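Local coordinates for protein hydrogenase maturation factor (Thermoanaerobacter tengcongensis, PDB 3VTH) that probably transfers the carbamoyl group of carbamoyl phosphate, at the expense of ATP, to the C-terminal cysteine of HypE during [NiFe]-hydrogenase maturation, at residues 533-539 with 644-650; 552-556 with 569-573; 685-689 with 717-722. One frame throughout, in Å; residues are numbered along the deposited sequence.

Interaction 1 of 3, residues 533-539 with 644-650; sequences IAHLKYK and RYVIDPE
Lys539 and Asp648 meet through two torsions: the lysine chain bends at chi2 (-67°), while the aspartate carboxyl carbon stands anti to its own backbone N (chi1 -176°). Lys539 NZ then lies 2.8 Å from Asp648 OD1, a salt bridge on the syn side, tilted out of the carboxylate plane. From the opposite face of that plane, Glu650 N donates to the same OD1, capping the helix that starts after Asp648. Lys537, extended throughout, lays its CD 3.7 Å from Asp648 CG and adds a long ion pair through NZ to OD2, with a water between them that accepts from NZ. A lysine in place of Asp648 would probably leave Lys537 and Lys539 without this counter-charge and Glu650 N without its side-chain cap.

The two strands run parallel, and backbone bonds pair them from Ile533 O with Tyr645 N (3.0 Å) to Lys537 N with Ile647 O (2.7 Å). Ile647 N to His535 O, at 3.3 Å, is a weak bond. With chi1 at 63°, His535 brings ND1 to the next carbonyl, donating to Leu536 O from above its plane (2.8 Å), which fixes the ring's rotation. Val646 CG2 sits over one ring face in a CH-pi contact, 3.9 Å from the centroid, and a water in the ring plane joins NE2 to Arg644 NE by a weak second bond. Ala534, Leu536, Tyr645 and Ile647 share the other side of the sheet.

Strand 645-647 adds to the mixed sheet of the Kae1-like domain beside strand 530-542, whose classic beta bulge sets Ile533 and Ala534 against Ile522 of strand 517-525. Helix 666-692 packs on Tyr645 and Ile647, its Glu691 taking the tyrosine hydroxyl, and Phe600 of helix 597-607 meets Leu536 and Pro649.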
ATOM      1  N   ILE A 533      -9.176 -18.146  21.030  1.00 28.07           N
ATOM      2  CA  ILE A 533     -10.222 -18.073  22.049  1.00 28.45           C
ATOM      3  C   ILE A 533     -11.593 -18.370  21.457  1.00 28.09           C
ATOM      4  O   ILE A 533     -12.436 -18.989  22.110  1.00 27.82           O
ATOM      5  CB  ILE A 533     -10.249 -16.688  22.734  1.00 29.05           C
ATOM      6  CG1 ILE A 533      -8.858 -16.333  23.282  1.00 31.15           C
ATOM      7  CG2 ILE A 533     -11.320 -16.631  23.846  1.00 31.05           C
ATOM      8  CD1 ILE A 533      -8.371 -17.268  24.392  1.00 34.02           C
ATOM      9  N   ALA A 534     -11.816 -17.916  20.227  1.00 26.36           N
ATOM     10  CA  ALA A 534     -13.146 -18.029  19.605  1.00 26.96           C
ATOM     11  C   ALA A 534     -13.018 -18.115  18.089  1.00 26.00           C
ATOM     12  O   ALA A 534     -12.048 -17.632  17.517  1.00 25.81           O
ATOM     13  CB  ALA A 534     -14.051 -16.832  20.003  1.00 26.79           C
ATOM     14  N   HIS A 535     -13.989 -18.767  17.456  1.00 26.46           N
ATOM     15  CA  HIS A 535     -14.021 -18.887  16.003  1.00 26.10           C
ATOM     16  C   HIS A 535     -15.433 -19.232  15.545  1.00 26.15           C
ATOM     17  O   HIS A 535     -16.307 -19.444  16.367  1.00 27.31           O
ATOM     18  CB  HIS A 535     -13.008 -19.939  15.522  1.00 25.85           C
ATOM     19  CG  HIS A 535     -13.284 -21.334  16.000  1.00 27.44           C
ATOM     20  ND1 HIS A 535     -14.026 -22.235  15.266  1.00 25.07           N
ATOM     21  CD2 HIS A 535     -12.867 -22.004  17.106  1.00 28.83           C
ATOM     22  CE1 HIS A 535     -14.080 -23.389  15.911  1.00 26.81           C
ATOM     23  NE2 HIS A 535     -13.384 -23.278  17.027  1.00 28.14           N
ATOM     24  N   LEU A 536     -15.652 -19.268  14.239  1.00 25.47           N
ATOM     25  CA  LEU A 536     -16.937 -19.715  13.681  1.00 25.74           C
ATOM     26  C   LEU A 536     -16.976 -21.237  13.561  1.00 25.79           C
ATOM     27  O   LEU A 536     -15.937 -21.849  13.314  1.00 25.78           O
ATOM     28  CB  LEU A 536     -17.179 -19.068  12.314  1.00 25.09           C
ATOM     29  CG  LEU A 536     -17.450 -17.560  12.304  1.00 26.58           C
ATOM     30  CD1 LEU A 536     -17.710 -17.052  10.863  1.00 27.56           C
ATOM     31  CD2 LEU A 536     -18.625 -17.186  13.223  1.00 27.75           C
ATOM     32  N   LYS A 537     -18.155 -21.846  13.762  1.00 25.57           N
ATOM     33  CA  LYS A 537     -18.296 -23.300  13.650  1.00 26.48           C
ATOM     34  C   LYS A 537     -17.872 -23.731  12.249  1.00 26.47           C
ATOM     35  O   LYS A 537     -18.363 -23.193  11.255  1.00 26.42           O
ATOM     36  CB  LYS A 537     -19.735 -23.771  13.949  1.00 27.52           C
ATOM     37  CG  LYS A 537     -19.878 -25.305  14.009  1.00 28.26           C
ATOM     38  CD  LYS A 537     -21.350 -25.740  14.187  1.00 29.95           C
ATOM     39  CE  LYS A 537     -21.464 -27.272  14.340  1.00 32.36           C
ATOM     40  NZ  LYS A 537     -22.916 -27.655  14.417  1.00 37.40           N
ATOM     41  N   TYR A 538     -16.920 -24.664  12.184  1.00 26.76           N
ATOM     42  CA  TYR A 538     -16.359 -25.130  10.906  1.00 26.62           C
ATOM     43  C   TYR A 538     -17.426 -25.617   9.922  1.00 26.95           C
ATOM     44  O   TYR A 538     -18.281 -26.408  10.301  1.00 27.35           O
ATOM     45  CB  TYR A 538     -15.374 -26.273  11.159  1.00 27.09           C
ATOM     46  CG  TYR A 538     -14.052 -25.807  11.701  1.00 28.00           C
ATOM     47  CD1 TYR A 538     -13.298 -24.865  11.008  1.00 29.00           C
ATOM     48  CD2 TYR A 538     -13.538 -26.326  12.892  1.00 29.40           C
ATOM     49  CE1 TYR A 538     -12.068 -24.426  11.491  1.00 28.61           C
ATOM     50  CE2 TYR A 538     -12.307 -25.902  13.379  1.00 29.76           C
ATOM     51  CZ  TYR A 538     -11.586 -24.939  12.660  1.00 29.79           C
ATOM     52  OH  TYR A 538     -10.365 -24.495  13.094  1.00 32.28           O
ATOM     53  N   LYS A 539     -17.359 -25.139   8.675  1.00 26.19           N
ATOM     54  CA  LYS A 539     -18.242 -25.600   7.608  1.00 26.89           C
ATOM     55  C   LYS A 539     -17.402 -26.200   6.498  1.00 28.03           C
ATOM     56  O   LYS A 539     -16.293 -25.703   6.218  1.00 26.74           O
ATOM     57  CB  LYS A 539     -19.076 -24.436   7.033  1.00 26.49           C
ATOM     58  CG  LYS A 539     -19.954 -23.717   8.058  1.00 25.05           C
ATOM     59  CD  LYS A 539     -21.067 -24.664   8.561  1.00 28.08           C
ATOM     60  CE  LYS A 539     -21.848 -24.038   9.707  1.00 26.31           C
ATOM     61  NZ  LYS A 539     -22.763 -25.025  10.371  1.00 26.24           N
ATOM     62  N   ARG A 644     -13.429 -23.750  23.348  1.00 40.04           N
ATOM     63  CA  ARG A 644     -13.413 -22.389  22.827  1.00 38.33           C
ATOM     64  C   ARG A 644     -14.822 -21.847  22.689  1.00 36.78           C
ATOM     65  O   ARG A 644     -15.784 -22.609  22.770  1.00 37.15           O
ATOM     66  CB  ARG A 644     -12.700 -22.365  21.480  1.00 37.08           C
ATOM     67  CG  ARG A 644     -11.196 -22.372  21.639  1.00 40.83           C
ATOM     68  CD  ARG A 644     -10.500 -22.602  20.324  1.00 43.86           C
ATOM     69  NE  ARG A 644     -10.236 -24.018  20.154  1.00 50.16           N
ATOM     70  CZ  ARG A 644      -9.144 -24.641  20.590  1.00 52.57           C
ATOM     71  NH1 ARG A 644      -9.025 -25.943  20.394  1.00 53.70           N
ATOM     72  NH2 ARG A 644      -8.175 -23.975  21.220  1.00 54.17           N
ATOM     73  N   TYR A 645     -14.946 -20.537  22.484  1.00 34.90           N
ATOM     74  CA  TYR A 645     -16.244 -19.967  22.162  1.00 34.21           C
ATOM     75  C   TYR A 645     -16.486 -20.156  20.676  1.00 32.44           C
ATOM     76  O   TYR A 645     -15.635 -19.821  19.841  1.00 31.35           O
ATOM     77  CB  TYR A 645     -16.310 -18.489  22.491  1.00 34.37           C
ATOM     78  CG  TYR A 645     -16.121 -18.153  23.943  1.00 36.58           C
ATOM     79  CD1 TYR A 645     -14.866 -17.787  24.426  1.00 38.57           C
ATOM     80  CD2 TYR A 645     -17.190 -18.177  24.831  1.00 38.06           C
ATOM     81  CE1 TYR A 645     -14.671 -17.460  25.768  1.00 40.95           C
ATOM     82  CE2 TYR A 645     -17.013 -17.845  26.176  1.00 42.05           C
ATOM     83  CZ  TYR A 645     -15.748 -17.487  26.633  1.00 43.66           C
ATOM     84  OH  TYR A 645     -15.553 -17.161  27.954  1.00 47.93           O
ATOM     85  N   VAL A 646     -17.642 -20.660  20.306  1.00 31.50           N
ATOM     86  CA  VAL A 646     -17.969 -20.901  18.922  1.00 30.26           C
ATOM     87  C   VAL A 646     -19.354 -20.407  18.571  1.00 29.96           C
ATOM     88  O   VAL A 646     -20.277 -20.640  19.278  1.00 29.63           O
ATOM     89  CB  VAL A 646     -17.874 -22.377  18.573  1.00 31.59           C
ATOM     90  CG1 VAL A 646     -18.341 -22.648  17.205  1.00 29.51           C
ATOM     91  CG2 VAL A 646     -16.497 -22.889  18.759  1.00 30.44           C
ATOM     92  N   ILE A 647     -19.444 -19.731  17.442  1.00 28.37           N
ATOM     93  CA  ILE A 647     -20.694 -19.273  16.873  1.00 28.26           C
ATOM     94  C   ILE A 647     -20.941 -20.001  15.558  1.00 27.39           C
ATOM     95  O   ILE A 647     -20.031 -20.108  14.725  1.00 26.43           O
ATOM     96  CB  ILE A 647     -20.627 -17.759  16.631  1.00 27.56           C
ATOM     97  CG1 ILE A 647     -20.510 -17.037  17.982  1.00 28.54           C
ATOM     98  CG2 ILE A 647     -21.873 -17.282  15.823  1.00 27.46           C
ATOM     99  CD1 ILE A 647     -19.973 -15.586  17.886  1.00 30.47           C
ATOM    100  N   ASP A 648     -22.165 -20.490  15.386  1.00 27.10           N
ATOM    101  CA  ASP A 648     -22.567 -21.220  14.189  1.00 27.38           C
ATOM    102  C   ASP A 648     -23.195 -20.274  13.157  1.00 27.77           C
ATOM    103  O   ASP A 648     -24.333 -19.825  13.332  1.00 28.20           O
ATOM    104  CB  ASP A 648     -23.547 -22.347  14.585  1.00 28.68           C
ATOM    105  CG  ASP A 648     -23.957 -23.244  13.406  1.00 29.33           C
ATOM    106  OD1 ASP A 648     -23.523 -23.028  12.243  1.00 27.87           O
ATOM    107  OD2 ASP A 648     -24.714 -24.193  13.669  1.00 28.94           O
ATOM    108  N   PRO A 649     -22.458 -19.975  12.069  1.00 27.23           N
ATOM    109  CA  PRO A 649     -22.961 -19.070  11.047  1.00 26.97           C
ATOM    110  C   PRO A 649     -24.238 -19.545  10.358  1.00 27.51           C
ATOM    111  O   PRO A 649     -24.996 -18.708   9.882  1.00 26.88           O
ATOM    112  CB  PRO A 649     -21.800 -18.990  10.049  1.00 26.01           C
ATOM    113  CG  PRO A 649     -21.031 -20.201  10.260  1.00 26.88           C
ATOM    114  CD  PRO A 649     -21.119 -20.484  11.724  1.00 26.60           C
ATOM    115  N   GLU A 650     -24.488 -20.856  10.319  1.00 27.96           N
ATOM    116  CA  GLU A 650     -25.696 -21.350   9.649  1.00 29.47           C
ATOM    117  C   GLU A 650     -26.997 -20.888  10.330  1.00 30.20           C
ATOM    118  O   GLU A 650     -27.996 -20.676   9.658  1.00 30.35           O
ATOM    119  CB  GLU A 650     -25.677 -22.873   9.476  1.00 30.17           C
ATOM    120  CG  GLU A 650     -26.799 -23.413   8.558  1.00 31.96           C
ATOM    121  CD  GLU A 650     -28.136 -23.687   9.287  1.00 36.04           C
ATOM    122  OE1 GLU A 650     -28.110 -24.074  10.478  1.00 35.75           O
ATOM    123  OE2 GLU A 650     -29.215 -23.524   8.660  1.00 35.63           O
TER
HETATM  124  O   HOH W   1     -13.099 -25.332  19.123  1.00 38.02           O
HETATM  125  O   HOH W   2     -24.424 -26.996  12.172  1.00 29.62           O

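Interaction 2 of 3, residues 552-556 with 569-573; sequences YRTAL and FVEQV
No hydrogen bond joins residues 552-556 to 569-573; the contact is almost wholly apolar, and the ring of Phe569 is at the middle of it. A trans first torsion (chi1 172°) sends this ring out from its own helix to the side of the other. The CZ corner reaches Ala555 CB at 3.6 Å and also lies against Tyr552 CB. CE2, the neighbouring ring carbon, meets Leu556 CD2 at 3.8 Å, both Ala555 CB and Leu556 CD2 approaching the ring at a slant.

A second set of contacts is aliphatic, or brings a methyl obliquely to the tyrosine ring. Leu556 spreads its two methyls between partners: CD2 also touches Val570 CG1 at 4.1 Å, while CD1 comes more loosely toward Val573 CG2. That same valine methyl rests 4.0 Å from Tyr552 CD2. Tyr552 holds its CG between the backbone N and the carbonyl carbon (chi1 62°), which turns the ring toward Val573.

The polar element is slight. Tyr552 O lies in the plane of the Phe569 ring, 3.8 Å from CZ at its edge, but it already accepts the helical bond from Leu556 N at 2.9 Å. The tyrosine hydroxyl is held elsewhere, by Glu577 and Lys550.

The contact joins helix 551-559 to the end of helix 567-572, two short helices of the second Kae1-like subdomain linked by a brief connection. Helix 575-587 packs on Leu556 through Leu578 and Ile581. Helix 597-607 meets Ala555 through Ala606 and Phe569 through Leu607.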
ATOM      1  N   TYR A 552     -21.834 -20.051  -4.908  1.00 37.05           N
ATOM      2  CA  TYR A 552     -22.995 -20.851  -4.520  1.00 37.47           C
ATOM      3  C   TYR A 552     -22.544 -22.171  -3.872  1.00 36.81           C
ATOM      4  O   TYR A 552     -23.251 -22.718  -3.035  1.00 36.75           O
ATOM      5  CB  TYR A 552     -23.965 -21.085  -5.689  1.00 39.43           C
ATOM      6  CG  TYR A 552     -23.366 -21.849  -6.852  1.00 41.66           C
ATOM      7  CD1 TYR A 552     -22.682 -21.182  -7.875  1.00 42.36           C
ATOM      8  CD2 TYR A 552     -23.494 -23.242  -6.938  1.00 43.95           C
ATOM      9  CE1 TYR A 552     -22.132 -21.888  -8.949  1.00 45.34           C
ATOM     10  CE2 TYR A 552     -22.952 -23.953  -8.005  1.00 45.65           C
ATOM     11  CZ  TYR A 552     -22.274 -23.273  -9.004  1.00 46.94           C
ATOM     12  OH  TYR A 552     -21.733 -23.975 -10.058  1.00 49.84           O
ATOM     13  N   ARG A 553     -21.349 -22.652  -4.239  1.00 36.04           N
ATOM     14  CA  ARG A 553     -20.741 -23.828  -3.606  1.00 35.67           C
ATOM     15  C   ARG A 553     -20.349 -23.551  -2.160  1.00 33.62           C
ATOM     16  O   ARG A 553     -20.445 -24.425  -1.294  1.00 33.29           O
ATOM     17  CB  ARG A 553     -19.504 -24.282  -4.381  1.00 36.64           C
ATOM     18  CG  ARG A 553     -19.777 -24.763  -5.814  1.00 40.84           C
ATOM     19  CD  ARG A 553     -18.465 -25.073  -6.537  1.00 46.96           C
ATOM     20  NE  ARG A 553     -17.707 -26.159  -5.906  1.00 48.87           N
ATOM     21  CZ  ARG A 553     -17.591 -27.394  -6.397  1.00 51.07           C
ATOM     22  NH1 ARG A 553     -18.168 -27.732  -7.547  1.00 53.62           N
ATOM     23  NH2 ARG A 553     -16.883 -28.298  -5.736  1.00 51.83           N
ATOM     24  N   THR A 554     -19.896 -22.329  -1.903  1.00 31.56           N
ATOM     25  CA  THR A 554     -19.589 -21.912  -0.548  1.00 29.50           C
ATOM     26  C   THR A 554     -20.870 -21.888   0.269  1.00 28.29           C
ATOM     27  O   THR A 554     -20.897 -22.394   1.391  1.00 27.69           O
ATOM     28  CB  THR A 554     -18.907 -20.524  -0.506  1.00 28.47           C
ATOM     29  OG1 THR A 554     -17.594 -20.645  -1.048  1.00 29.61           O
ATOM     30  CG2 THR A 554     -18.793 -20.025   0.934  1.00 26.82           C
ATOM     31  N   ALA A 555     -21.934 -21.321  -0.298  1.00 28.38           N
ATOM     32  CA  ALA A 555     -23.225 -21.296   0.390  1.00 28.20           C
ATOM     33  C   ALA A 555     -23.727 -22.709   0.705  1.00 28.60           C
ATOM     34  O   ALA A 555     -24.229 -22.961   1.799  1.00 28.50           O
ATOM     35  CB  ALA A 555     -24.262 -20.524  -0.418  1.00 28.57           C
ATOM     36  N   LEU A 556     -23.611 -23.626  -0.254  1.00 28.85           N
ATOM     37  CA  LEU A 556     -24.033 -25.019  -0.026  1.00 29.32           C
ATOM     38  C   LEU A 556     -23.256 -25.677   1.124  1.00 28.51           C
ATOM     39  O   LEU A 556     -23.820 -26.403   1.953  1.00 28.99           O
ATOM     40  CB  LEU A 556     -23.886 -25.844  -1.305  1.00 30.08           C
ATOM     41  CG  LEU A 556     -24.895 -25.508  -2.403  1.00 31.44           C
ATOM     42  CD1 LEU A 556     -24.524 -26.205  -3.685  1.00 32.76           C
ATOM     43  CD2 LEU A 556     -26.324 -25.896  -1.958  1.00 31.64           C
ATOM     44  N   PHE A 569     -33.247 -21.344  -2.922  1.00 41.22           N
ATOM     45  CA  PHE A 569     -31.839 -21.292  -3.279  1.00 40.19           C
ATOM     46  C   PHE A 569     -31.336 -22.607  -3.895  1.00 40.43           C
ATOM     47  O   PHE A 569     -30.736 -22.593  -4.971  1.00 40.95           O
ATOM     48  CB  PHE A 569     -30.960 -20.904  -2.074  1.00 38.30           C
ATOM     49  CG  PHE A 569     -29.493 -21.017  -2.352  1.00 37.98           C
ATOM     50  CD1 PHE A 569     -28.837 -20.037  -3.100  1.00 36.34           C
ATOM     51  CD2 PHE A 569     -28.766 -22.113  -1.889  1.00 37.83           C
ATOM     52  CE1 PHE A 569     -27.478 -20.140  -3.388  1.00 36.67           C
ATOM     53  CE2 PHE A 569     -27.395 -22.224  -2.154  1.00 36.97           C
ATOM     54  CZ  PHE A 569     -26.750 -21.236  -2.915  1.00 37.08           C
ATOM     55  N   VAL A 570     -31.555 -23.732  -3.217  1.00 40.34           N
ATOM     56  CA  VAL A 570     -31.001 -25.006  -3.703  1.00 41.38           C
ATOM     57  C   VAL A 570     -31.609 -25.439  -5.051  1.00 43.58           C
ATOM     58  O   VAL A 570     -30.919 -25.992  -5.901  1.00 43.69           O
ATOM     59  CB  VAL A 570     -31.068 -26.169  -2.642  1.00 41.42           C
ATOM     60  CG1 VAL A 570     -30.384 -25.766  -1.332  1.00 39.70           C
ATOM     61  CG2 VAL A 570     -32.481 -26.579  -2.368  1.00 42.89           C
ATOM     62  N   GLU A 571     -32.894 -25.152  -5.252  1.00 45.37           N
ATOM     63  CA  GLU A 571     -33.566 -25.469  -6.518  1.00 48.56           C
ATOM     64  C   GLU A 571     -32.990 -24.780  -7.750  1.00 48.95           C
ATOM     65  O   GLU A 571     -33.152 -25.290  -8.860  1.00 50.06           O
ATOM     66  CB  GLU A 571     -35.060 -25.192  -6.417  1.00 49.94           C
ATOM     67  CG  GLU A 571     -35.809 -26.326  -5.761  1.00 53.41           C
ATOM     68  CD  GLU A 571     -37.306 -26.100  -5.726  1.00 58.43           C
ATOM     69  OE1 GLU A 571     -37.749 -24.928  -5.826  1.00 59.79           O
ATOM     70  OE2 GLU A 571     -38.039 -27.102  -5.592  1.00 61.70           O
ATOM     71  N   GLN A 572     -32.322 -23.642  -7.542  1.00 48.06           N
ATOM     72  CA  GLN A 572     -31.666 -22.886  -8.609  1.00 49.26           C
ATOM     73  C   GLN A 572     -30.366 -23.549  -9.039  1.00 48.70           C
ATOM     74  O   GLN A 572     -29.879 -23.301 -10.142  1.00 49.49           O
ATOM     75  CB  GLN A 572     -31.328 -21.462  -8.149  1.00 48.64           C
ATOM     76  CG  GLN A 572     -32.522 -20.515  -7.986  1.00 52.20           C
ATOM     77  CD  GLN A 572     -32.082 -19.142  -7.480  1.00 54.03           C
ATOM     78  OE1 GLN A 572     -31.722 -18.260  -8.263  1.00 56.56           O
ATOM     79  NE2 GLN A 572     -32.103 -18.962  -6.162  1.00 53.15           N
ATOM     80  N   VAL A 573     -29.781 -24.361  -8.161  1.00 47.28           N
ATOM     81  CA  VAL A 573     -28.586 -25.113  -8.539  1.00 46.67           C
ATOM     82  C   VAL A 573     -28.979 -26.271  -9.460  1.00 48.71           C
ATOM     83  O   VAL A 573     -29.989 -26.965  -9.232  1.00 49.14           O
ATOM     84  CB  VAL A 573     -27.729 -25.555  -7.301  1.00 45.42           C
ATOM     85  CG1 VAL A 573     -26.450 -26.266  -7.738  1.00 44.51           C
ATOM     86  CG2 VAL A 573     -27.358 -24.336  -6.473  1.00 42.45           C
TER

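Interaction 3 of 3, residues 685-689 with 717-722; sequences ANLIR and LSLSGF
Arg689 lays its guanidinium flat on the ring of Phe722, planes 6° apart and centres 3.7 Å from each other, while its end grips a single carbonyl oxygen. This stacked cation-pi pair joins helix 666-692 to the Schellman motif that ends helix 707-719. Gly721, with positive phi, is its C-prime residue, and Phe722 N and Gly721 N bond back to Leu717 O and Ser718 O.

Extended away from its own N (chi1 172°) and bent at chi3, Arg689 passes over the phenylalanine until NH1 and NH2 both donate to Ser720 O, each at 2.9 Å and with that oxygen in the guanidinium plane. NH2 also donates to Asn686 OD1, and NH1 has a further partner in Asn695, so several bonds keep the flat group from turning. These donors sit close to a helix C-terminus, where a positive charge is probably favoured. Val697 of strand 696-700 packs on Leu717 and Phe722. One turn before Arg689 on the same helix, Ala685 CB meets Leu717 CD2 at 3.8 Å, and Ala685 O lies at the ring edge, 3.5 Å from Phe722 CZ.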
ATOM      1  N   ALA A 685     -15.475  -9.936  22.639  1.00 30.64           N
ATOM      2  CA  ALA A 685     -14.458  -9.080  23.232  1.00 31.53           C
ATOM      3  C   ALA A 685     -14.751  -8.754  24.693  1.00 33.01           C
ATOM      4  O   ALA A 685     -13.833  -8.722  25.518  1.00 33.31           O
ATOM      5  CB  ALA A 685     -14.237  -7.785  22.398  1.00 31.30           C
ATOM      6  N   ASN A 686     -16.022  -8.523  25.018  1.00 34.32           N
ATOM      7  CA  ASN A 686     -16.404  -8.206  26.385  1.00 36.42           C
ATOM      8  C   ASN A 686     -16.271  -9.410  27.318  1.00 36.86           C
ATOM      9  O   ASN A 686     -15.819  -9.270  28.459  1.00 37.75           O
ATOM     10  CB  ASN A 686     -17.821  -7.639  26.433  1.00 38.17           C
ATOM     11  CG  ASN A 686     -17.831  -6.133  26.357  1.00 40.36           C
ATOM     12  OD1 ASN A 686     -17.523  -5.457  27.325  1.00 42.70           O
ATOM     13  ND2 ASN A 686     -18.137  -5.602  25.183  1.00 43.79           N
ATOM     14  N   LEU A 687     -16.666 -10.580  26.816  1.00 35.95           N
ATOM     15  CA  LEU A 687     -16.488 -11.846  27.529  1.00 36.69           C
ATOM     16  C   LEU A 687     -15.013 -12.062  27.868  1.00 36.30           C
ATOM     17  O   LEU A 687     -14.671 -12.390  28.995  1.00 36.98           O
ATOM     18  CB  LEU A 687     -17.013 -13.014  26.691  1.00 35.99           C
ATOM     19  CG  LEU A 687     -18.520 -13.257  26.709  1.00 37.24           C
ATOM     20  CD1 LEU A 687     -18.915 -14.140  25.535  1.00 38.36           C
ATOM     21  CD2 LEU A 687     -18.985 -13.878  28.056  1.00 41.92           C
ATOM     22  N   ILE A 688     -14.151 -11.834  26.880  1.00 35.02           N
ATOM     23  CA  ILE A 688     -12.720 -12.062  27.028  1.00 35.16           C
ATOM     24  C   ILE A 688     -12.093 -11.066  28.012  1.00 36.37           C
ATOM     25  O   ILE A 688     -11.307 -11.461  28.886  1.00 37.28           O
ATOM     26  CB  ILE A 688     -12.027 -12.078  25.656  1.00 33.84           C
ATOM     27  CG1 ILE A 688     -12.560 -13.266  24.841  1.00 34.13           C
ATOM     28  CG2 ILE A 688     -10.513 -12.181  25.808  1.00 34.54           C
ATOM     29  CD1 ILE A 688     -12.276 -13.154  23.341  1.00 34.36           C
ATOM     30  N   ARG A 689     -12.475  -9.792  27.909  1.00 36.19           N
ATOM     31  CA  ARG A 689     -12.031  -8.781  28.881  1.00 37.66           C
ATOM     32  C   ARG A 689     -12.417  -9.143  30.327  1.00 39.69           C
ATOM     33  O   ARG A 689     -11.616  -8.973  31.252  1.00 39.79           O
ATOM     34  CB  ARG A 689     -12.557  -7.383  28.510  1.00 37.51           C
ATOM     35  CG  ARG A 689     -12.291  -6.304  29.577  1.00 38.83           C
ATOM     36  CD  ARG A 689     -12.520  -4.899  29.046  1.00 39.05           C
ATOM     37  NE  ARG A 689     -13.938  -4.634  28.834  1.00 39.50           N
ATOM     38  CZ  ARG A 689     -14.446  -3.476  28.421  1.00 39.87           C
ATOM     39  NH1 ARG A 689     -13.663  -2.424  28.162  1.00 39.66           N
ATOM     40  NH2 ARG A 689     -15.753  -3.378  28.265  1.00 38.81           N
ATOM     41  N   LEU A 717     -16.837  -0.650  20.550  1.00 35.87           N
ATOM     42  CA  LEU A 717     -15.835  -1.072  21.519  1.00 35.42           C
ATOM     43  C   LEU A 717     -15.288   0.114  22.301  1.00 36.80           C
ATOM     44  O   LEU A 717     -15.095   0.016  23.522  1.00 37.57           O
ATOM     45  CB  LEU A 717     -14.693  -1.822  20.816  1.00 33.50           C
ATOM     46  CG  LEU A 717     -14.954  -3.219  20.239  1.00 30.34           C
ATOM     47  CD1 LEU A 717     -13.806  -3.607  19.301  1.00 26.86           C
ATOM     48  CD2 LEU A 717     -15.115  -4.249  21.369  1.00 30.39           C
ATOM     49  N   SER A 718     -15.039   1.227  21.603  1.00 36.95           N
ATOM     50  CA  SER A 718     -14.563   2.459  22.244  1.00 39.02           C
ATOM     51  C   SER A 718     -15.563   3.002  23.253  1.00 40.61           C
ATOM     52  O   SER A 718     -15.174   3.464  24.323  1.00 42.01           O
ATOM     53  CB  SER A 718     -14.222   3.547  21.213  1.00 39.01           C
ATOM     54  OG  SER A 718     -13.023   3.228  20.522  1.00 40.81           O
ATOM     55  N   LEU A 719     -16.849   2.928  22.924  1.00 41.05           N
ATOM     56  CA  LEU A 719     -17.892   3.390  23.835  1.00 43.65           C
ATOM     57  C   LEU A 719     -17.969   2.531  25.097  1.00 44.03           C
ATOM     58  O   LEU A 719     -18.490   2.979  26.109  1.00 45.01           O
ATOM     59  CB  LEU A 719     -19.265   3.447  23.149  1.00 44.12           C
ATOM     60  CG  LEU A 719     -19.483   4.422  21.983  1.00 45.97           C
ATOM     61  CD1 LEU A 719     -20.851   4.189  21.333  1.00 48.00           C
ATOM     62  CD2 LEU A 719     -19.337   5.876  22.407  1.00 48.07           C
ATOM     63  N   SER A 720     -17.450   1.302  25.021  1.00 42.84           N
ATOM     64  CA  SER A 720     -17.401   0.393  26.177  1.00 43.35           C
ATOM     65  C   SER A 720     -16.044   0.373  26.878  1.00 42.79           C
ATOM     66  O   SER A 720     -15.743  -0.542  27.655  1.00 42.77           O
ATOM     67  CB  SER A 720     -17.804  -1.024  25.771  1.00 42.64           C
ATOM     68  OG  SER A 720     -19.217  -1.105  25.666  1.00 45.67           O
ATOM     69  N   GLY A 721     -15.228   1.378  26.590  1.00 41.81           N
ATOM     70  CA  GLY A 721     -13.988   1.586  27.313  1.00 41.70           C
ATOM     71  C   GLY A 721     -12.734   0.946  26.756  1.00 39.75           C
ATOM     72  O   GLY A 721     -11.657   1.192  27.281  1.00 39.85           O
ATOM     73  N   PHE A 722     -12.860   0.124  25.711  1.00 37.88           N
ATOM     74  CA  PHE A 722     -11.689  -0.509  25.096  1.00 36.74           C
ATOM     75  C   PHE A 722     -10.783   0.514  24.430  1.00 36.64           C
ATOM     76  O   PHE A 722     -11.264   1.515  23.886  1.00 36.76           O
ATOM     77  CB  PHE A 722     -12.110  -1.506  24.012  1.00 34.83           C
ATOM     78  CG  PHE A 722     -12.679  -2.779  24.534  1.00 34.08           C
ATOM     79  CD1 PHE A 722     -11.844  -3.799  24.954  1.00 33.24           C
ATOM     80  CD2 PHE A 722     -14.059  -2.973  24.582  1.00 34.41           C
ATOM     81  CE1 PHE A 722     -12.356  -4.999  25.410  1.00 31.97           C
ATOM     82  CE2 PHE A 722     -14.584  -4.164  25.053  1.00 35.55           C
ATOM     83  CZ  PHE A 722     -13.727  -5.185  25.468  1.00 33.45           C
TER

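Overall arrangement
All three contacts belong to the second Kae1-like subdomain. Interactions 1 and 3 touch directly: Ile533 CG2 packs 3.6 Å from Ile688 CD1, so helix 666-692 rests on the sheet by one side and holds the end of helix 707-719 by another. Interaction 2 falls within the chain span that interaction 1 brackets; its centre is 22 Å away and the nearest atoms about 6 Å, without touching. Interactions 2 and 3 are remote, their centres 37 Å apart. Interaction 1 comes nearest the iron and nucleotide sites: the Leu536 side chain is about 10 Å from that of iron ligand Asp507 and about 11 Å from the bound nucleotide analogue.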